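Local coordinates for protein uracil-DNA glycosylase (Nitratifractor salsuginis, PDB 5X3G) that belongs to the uracil-DNA glycosylase superfamily, sharing its alpha/beta fold built round a four-stranded parallel sheet of strand order 2-1-3-4, at residues 29-34 with 191-196; 90-95 with 114-119. All coordinates share one frame; numbering follows the deposited sequence.

Interaction 1: residues 29-34 with 191-196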
loop_
_atom_site.group_PDB
_atom_site.type_symbol
_atom_site.label_atom_id
_atom_site.label_comp_id
_atom_site.label_asym_id
_atom_site.label_seq_id
_atom_site.Cartn_x
_atom_site.Cartn_y
_atom_site.Cartn_z
ATOM N N PRO A 29 -3.819 -7.813 -19.061
ATOM C CA PRO A 29 -2.502 -8.121 -19.652
ATOM C C PRO A 29 -1.371 -8.179 -18.640
ATOM O O PRO A 29 -0.412 -8.934 -18.842
ATOM C CB PRO A 29 -2.295 -6.981 -20.658
ATOM C CG PRO A 29 -3.662 -6.534 -21.001
ATOM C CD PRO A 29 -4.453 -6.666 -19.737
ATOM N N ILE A 30 -1.449 -7.406 -17.561
ATOM C CA ILE A 30 -0.384 -7.391 -16.563
ATOM C C ILE A 30 -0.683 -8.349 -15.417
ATOM O O ILE A 30 0.214 -9.037 -14.922
ATOM C CB ILE A 30 -0.171 -5.952 -16.047
ATOM C CG1 ILE A 30 0.155 -5.000 -17.200
ATOM C CG2 ILE A 30 0.939 -5.908 -15.008
ATOM C CD1 ILE A 30 0.335 -3.561 -16.763
ATOM N N LEU A 31 -1.945 -8.422 -14.998
ATOM C CA LEU A 31 -2.321 -9.078 -13.752
ATOM C C LEU A 31 -2.583 -10.570 -13.923
ATOM O O LEU A 31 -2.226 -11.363 -13.043
ATOM C CB LEU A 31 -3.557 -8.385 -13.169
ATOM C CG LEU A 31 -3.811 -8.383 -11.665
ATOM C CD1 LEU A 31 -2.539 -8.055 -10.902
ATOM C CD2 LEU A 31 -4.901 -7.367 -11.348
ATOM N N LEU A 32 -3.204 -10.975 -15.032
ATOM C CA LEU A 32 -3.438 -12.399 -15.261
ATOM C C LEU A 32 -2.139 -13.185 -15.399
ATOM O O LEU A 32 -2.015 -14.238 -14.751
ATOM C CB LEU A 32 -4.352 -12.590 -16.478
ATOM C CG LEU A 32 -5.786 -13.031 -16.183
ATOM C CD1 LEU A 32 -6.424 -12.115 -15.150
ATOM C CD2 LEU A 32 -6.611 -13.058 -17.458
ATOM N N PRO A 33 -1.150 -12.760 -16.199
ATOM C CA PRO A 33 0.144 -13.468 -16.172
ATOM C C PRO A 33 0.748 -13.556 -14.782
ATOM O O PRO A 33 1.119 -14.651 -14.337
ATOM C CB PRO A 33 1.009 -12.636 -17.127
ATOM C CG PRO A 33 0.044 -12.059 -18.079
ATOM C CD PRO A 33 -1.176 -11.738 -17.265
ATOM N N ALA A 34 0.841 -12.425 -14.078
ATOM C CA ALA A 34 1.395 -12.417 -12.727
ATOM C C ALA A 34 0.716 -13.458 -11.845
ATOM O O ALA A 34 1.376 -14.340 -11.281
ATOM C CB ALA A 34 1.258 -11.019 -12.123
ATOM N N GLU A 191 7.490 -10.281 -9.407
ATOM C CA GLU A 191 8.441 -10.157 -10.509
ATOM C C GLU A 191 7.729 -10.011 -11.847
ATOM O O GLU A 191 8.116 -9.178 -12.677
ATOM C CB GLU A 191 9.378 -11.366 -10.532
ATOM N N LYS A 192 6.680 -10.807 -12.077
ATOM C CA LYS A 192 5.943 -10.689 -13.331
ATOM C C LYS A 192 5.207 -9.355 -13.421
ATOM O O LYS A 192 5.150 -8.740 -14.495
ATOM C CB LYS A 192 4.964 -11.852 -13.478
ATOM C CG LYS A 192 4.333 -11.931 -14.851
ATOM C CD LYS A 192 5.400 -12.166 -15.902
ATOM C CE LYS A 192 4.810 -12.170 -17.294
ATOM N NZ LYS A 192 5.831 -12.506 -18.324
ATOM N N LEU A 193 4.642 -8.890 -12.304
ATOM C CA LEU A 193 3.925 -7.619 -12.312
ATOM C C LEU A 193 4.862 -6.455 -12.618
ATOM O O LEU A 193 4.499 -5.542 -13.367
ATOM C CB LEU A 193 3.222 -7.407 -10.971
ATOM C CG LEU A 193 2.117 -6.352 -10.938
ATOM C CD1 LEU A 193 0.854 -6.896 -11.576
ATOM C CD2 LEU A 193 1.847 -5.901 -9.514
ATOM N N LEU A 194 6.071 -6.471 -12.051
ATOM C CA LEU A 194 7.036 -5.414 -12.342
ATOM C C LEU A 194 7.561 -5.523 -13.767
ATOM O O LEU A 194 7.813 -4.503 -14.420
ATOM C CB LEU A 194 8.186 -5.456 -11.336
ATOM C CG LEU A 194 7.797 -5.128 -9.895
ATOM C CD1 LEU A 194 9.033 -5.065 -9.014
ATOM C CD2 LEU A 194 7.028 -3.817 -9.848
ATOM N N GLU A 195 7.748 -6.750 -14.261
ATOM C CA GLU A 195 8.013 -6.943 -15.682
ATOM C C GLU A 195 6.961 -6.241 -16.533
ATOM O O GLU A 195 7.287 -5.548 -17.503
ATOM C CB GLU A 195 8.060 -8.439 -16.003
ATOM C CG GLU A 195 7.923 -8.777 -17.480
ATOM C CD GLU A 195 8.305 -10.212 -17.786
ATOM O OE1 GLU A 195 8.751 -10.921 -16.860
ATOM O OE2 GLU A 195 8.140 -10.637 -18.949
ATOM N N GLY A 196 5.687 -6.392 -16.164
ATOM C CA GLY A 196 4.612 -5.767 -16.916
ATOM C C GLY A 196 4.601 -4.252 -16.863
ATOM O O GLY A 196 4.057 -3.618 -17.773
HETATM O O HOH W 1 2.586 -8.606 -16.055
#
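Helix segments 29-34 and 191-196 run nearly antiparallel, their axes 8.4 Å apart at closest approach and their directions 158° apart, with Ala34 opposite Lys192 and Ile30 opposite Gly196. Gly196 has no side chain, and its CA comes within 5.3 Å of Ile30 CA. Leu193 carries the apolar half: its CG stands anti to the backbone N (chi1 -163°), and CD1 reaches the facing helix, touching both Ile30 CG2 and Leu31 CD1 at 3.6 Å. It crosses Ile30 at about a right angle but lies alongside Leu31, pointing the same way. Phe63, from a loop, packs against both Leu31 and Leu193.

Further along, Lys192 sets its methylene chain against Pro33 and Ala34: CG sits 3.6 Å from Ala34 N, and CE packs on Pro33 CB at 3.8 Å. Lys192 NZ reaches Glu195 OE2 on its own helix in a salt bridge whose hydrogen bond is weak. One water donates to Ile30 O at 2.7 Å and to Lys192 O at 3.0 Å. The helices are thus held by apolar packing and a single bridging water between carbonyls, while the lysine charge is paired within its own helix.

Interaction 2: residues 90-95 with 114-119; sequences YAFIDG and TSLRNF
Phe92 meets Phe119 in a T-shaped (edge-to-face) pair that docks an irregular loop of the alpha/beta fold onto the first turns of helix 114-126. The loop enters beside strand 164-168, where Ala91 shares a backbone hydrogen bond with Leu166. The side chain of Phe92 leaves with CG anti to the backbone N (chi1 -155°), and the ring meets three residues of the helix, Ser115, Leu116 and Phe119.

Its leading edge does most of the touching. CE2 stands over one face of the Phe119 ring, nearer its rim than its centre and 3.6 Å from Phe119 CG, while CZ lies 3.7 Å from Phe119 CB, a carbon in the plane of the Phe92 ring. The two planes are turned 83° apart. Phe246 makes a second edge-to-face pair with Phe119. Ser115 CB approaches the Phe92 edge at CE1, and Leu116 CD2 sits over one face toward the rim, 4.1 Å from Phe92 CE2. The carbonyl of Phe92 accepts a hydrogen bond from Tyr81 OH, which ties the loop to the Gln-Asp-Pro-Tyr-Pro motif after strand 73-77.

Asp94 brings its CB, not its carboxylate, to the helix. OD1 is taken by Ser86 OG and Arg96 N, and OD2 makes a salt bridge with Arg83, so the acid is held within the loop region. Leu116 reaches both Phe92 and Asp94: its CD1 lies 3.2 Å from Phe92 O and 3.6 Å from Asp94 CB.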
loop_
_atom_site.group_PDB
_atom_site.type_symbol
_atom_site.label_atom_id
_atom_site.label_comp_id
_atom_site.label_asym_id
_atom_site.label_seq_id
_atom_site.Cartn_x
_atom_site.Cartn_y
_atom_site.Cartn_z
ATOM N N TYR A 90 -4.711 -3.144 0.793
ATOM C CA TYR A 90 -3.792 -2.067 0.456
ATOM C C TYR A 90 -2.557 -2.159 1.333
ATOM O O TYR A 90 -2.656 -2.437 2.531
ATOM C CB TYR A 90 -4.426 -0.684 0.660
ATOM C CG TYR A 90 -5.631 -0.397 -0.197
ATOM C CD1 TYR A 90 -5.487 0.049 -1.502
ATOM C CD2 TYR A 90 -6.916 -0.544 0.309
ATOM C CE1 TYR A 90 -6.589 0.326 -2.288
ATOM C CE2 TYR A 90 -8.027 -0.269 -0.468
ATOM C CZ TYR A 90 -7.856 0.165 -1.767
ATOM O OH TYR A 90 -8.958 0.443 -2.543
ATOM N N ALA A 91 -1.397 -1.917 0.734
ATOM C CA ALA A 91 -0.212 -1.662 1.533
ATOM C C ALA A 91 -0.410 -0.392 2.352
ATOM O O ALA A 91 -1.090 0.547 1.927
ATOM C CB ALA A 91 1.022 -1.529 0.638
ATOM N N PHE A 92 0.147 -0.399 3.564
ATOM C CA PHE A 92 0.265 0.784 4.411
ATOM C C PHE A 92 -1.059 1.235 5.023
ATOM O O PHE A 92 -1.068 1.755 6.142
ATOM C CB PHE A 92 0.897 1.939 3.628
ATOM C CG PHE A 92 1.584 2.949 4.497
ATOM C CD1 PHE A 92 2.369 2.533 5.560
ATOM C CD2 PHE A 92 1.456 4.305 4.253
ATOM C CE1 PHE A 92 3.007 3.448 6.366
ATOM C CE2 PHE A 92 2.093 5.228 5.058
ATOM C CZ PHE A 92 2.871 4.798 6.117
ATOM N N ILE A 93 -2.174 1.051 4.321
ATOM C CA ILE A 93 -3.466 1.529 4.806
ATOM C C ILE A 93 -4.022 0.535 5.816
ATOM O O ILE A 93 -4.344 -0.607 5.471
ATOM C CB ILE A 93 -4.453 1.741 3.651
ATOM C CG1 ILE A 93 -3.855 2.669 2.600
ATOM C CG2 ILE A 93 -5.748 2.333 4.173
ATOM C CD1 ILE A 93 -3.513 4.051 3.119
ATOM N N ASP A 94 -4.165 0.977 7.062
ATOM C CA ASP A 94 -4.676 0.131 8.133
ATOM C C ASP A 94 -6.187 0.309 8.239
ATOM O O ASP A 94 -6.669 1.399 8.569
ATOM C CB ASP A 94 -3.993 0.467 9.459
ATOM C CG ASP A 94 -4.279 -0.559 10.542
ATOM O OD1 ASP A 94 -5.444 -0.983 10.681
ATOM O OD2 ASP A 94 -3.335 -0.950 11.260
ATOM N N GLY A 95 -6.927 -0.769 7.986
ATOM C CA GLY A 95 -8.378 -0.739 8.000
ATOM C C GLY A 95 -9.002 -0.484 9.359
ATOM O O GLY A 95 -10.212 -0.248 9.421
ATOM N N THR A 114 1.666 2.999 14.535
ATOM C CA THR A 114 2.891 3.793 14.619
ATOM C C THR A 114 3.301 4.373 13.269
ATOM O O THR A 114 3.521 5.584 13.133
ATOM C CB THR A 114 4.017 2.921 15.189
ATOM O OG1 THR A 114 3.559 2.272 16.381
ATOM C CG2 THR A 114 5.238 3.767 15.517
ATOM N N SER A 115 3.416 3.513 12.258
ATOM C CA SER A 115 3.905 3.970 10.963
ATOM C C SER A 115 2.992 5.037 10.372
ATOM O O SER A 115 3.466 6.064 9.870
ATOM C CB SER A 115 4.041 2.780 10.014
ATOM O OG SER A 115 5.086 1.924 10.436
ATOM N N LEU A 116 1.677 4.820 10.440
ATOM C CA LEU A 116 0.744 5.809 9.913
ATOM C C LEU A 116 0.753 7.079 10.750
ATOM O O LEU A 116 0.612 8.180 10.208
ATOM C CB LEU A 116 -0.662 5.222 9.841
ATOM C CG LEU A 116 -0.923 4.463 8.539
ATOM C CD1 LEU A 116 -2.028 3.435 8.715
ATOM C CD2 LEU A 116 -1.252 5.442 7.416
ATOM N N ARG A 117 0.900 6.946 12.071
ATOM C CA ARG A 117 1.053 8.115 12.932
ATOM C C ARG A 117 2.193 9.002 12.444
ATOM O O ARG A 117 2.002 10.195 12.162
ATOM C CB ARG A 117 1.296 7.661 14.376
ATOM C CG ARG A 117 1.462 8.789 15.384
ATOM C CD ARG A 117 1.668 8.261 16.806
ATOM N NE ARG A 117 3.011 7.724 17.023
ATOM C CZ ARG A 117 3.272 6.501 17.481
ATOM N NH1 ARG A 117 2.281 5.674 17.783
ATOM N NH2 ARG A 117 4.527 6.110 17.648
ATOM N N ASN A 118 3.385 8.417 12.301
ATOM C CA ASN A 118 4.542 9.212 11.909
ATOM C C ASN A 118 4.430 9.708 10.473
ATOM O O ASN A 118 4.895 10.811 10.166
ATOM C CB ASN A 118 5.823 8.405 12.108
ATOM C CG ASN A 118 6.122 8.140 13.573
ATOM O OD1 ASN A 118 5.803 8.955 14.439
ATOM N ND2 ASN A 118 6.740 6.998 13.857
ATOM N N PHE A 119 3.812 8.924 9.584
ATOM C CA PHE A 119 3.636 9.373 8.206
ATOM C C PHE A 119 2.701 10.571 8.136
ATOM O O PHE A 119 2.932 11.503 7.359
ATOM C CB PHE A 119 3.101 8.234 7.335
ATOM C CG PHE A 119 2.952 8.603 5.882
ATOM C CD1 PHE A 119 3.997 8.400 4.999
ATOM C CD2 PHE A 119 1.773 9.145 5.394
ATOM C CE1 PHE A 119 3.874 8.739 3.662
ATOM C CE2 PHE A 119 1.647 9.485 4.057
ATOM C CZ PHE A 119 2.699 9.279 3.193
#

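In the fold
The two interactions hold different elements and do not touch: their centres are about 26 Å apart, and both segments of interaction 2 fall within the 156 residues between those of interaction 1. Interaction 1 lies toward the periphery and joins helix 28-35 to helix 179-196; its buried leucine side gives way to a partly exposed one with a lysine and a water. Interaction 2 sits nearer the centre of the chain and is buried, pinning the loop between strands 73-77 and 101-102 to helix 114-126. Aliphatic packing with a water bridge serves the first, aromatic and leucine packing the second, whose buried aspartate is bonded by residues of its own loop region.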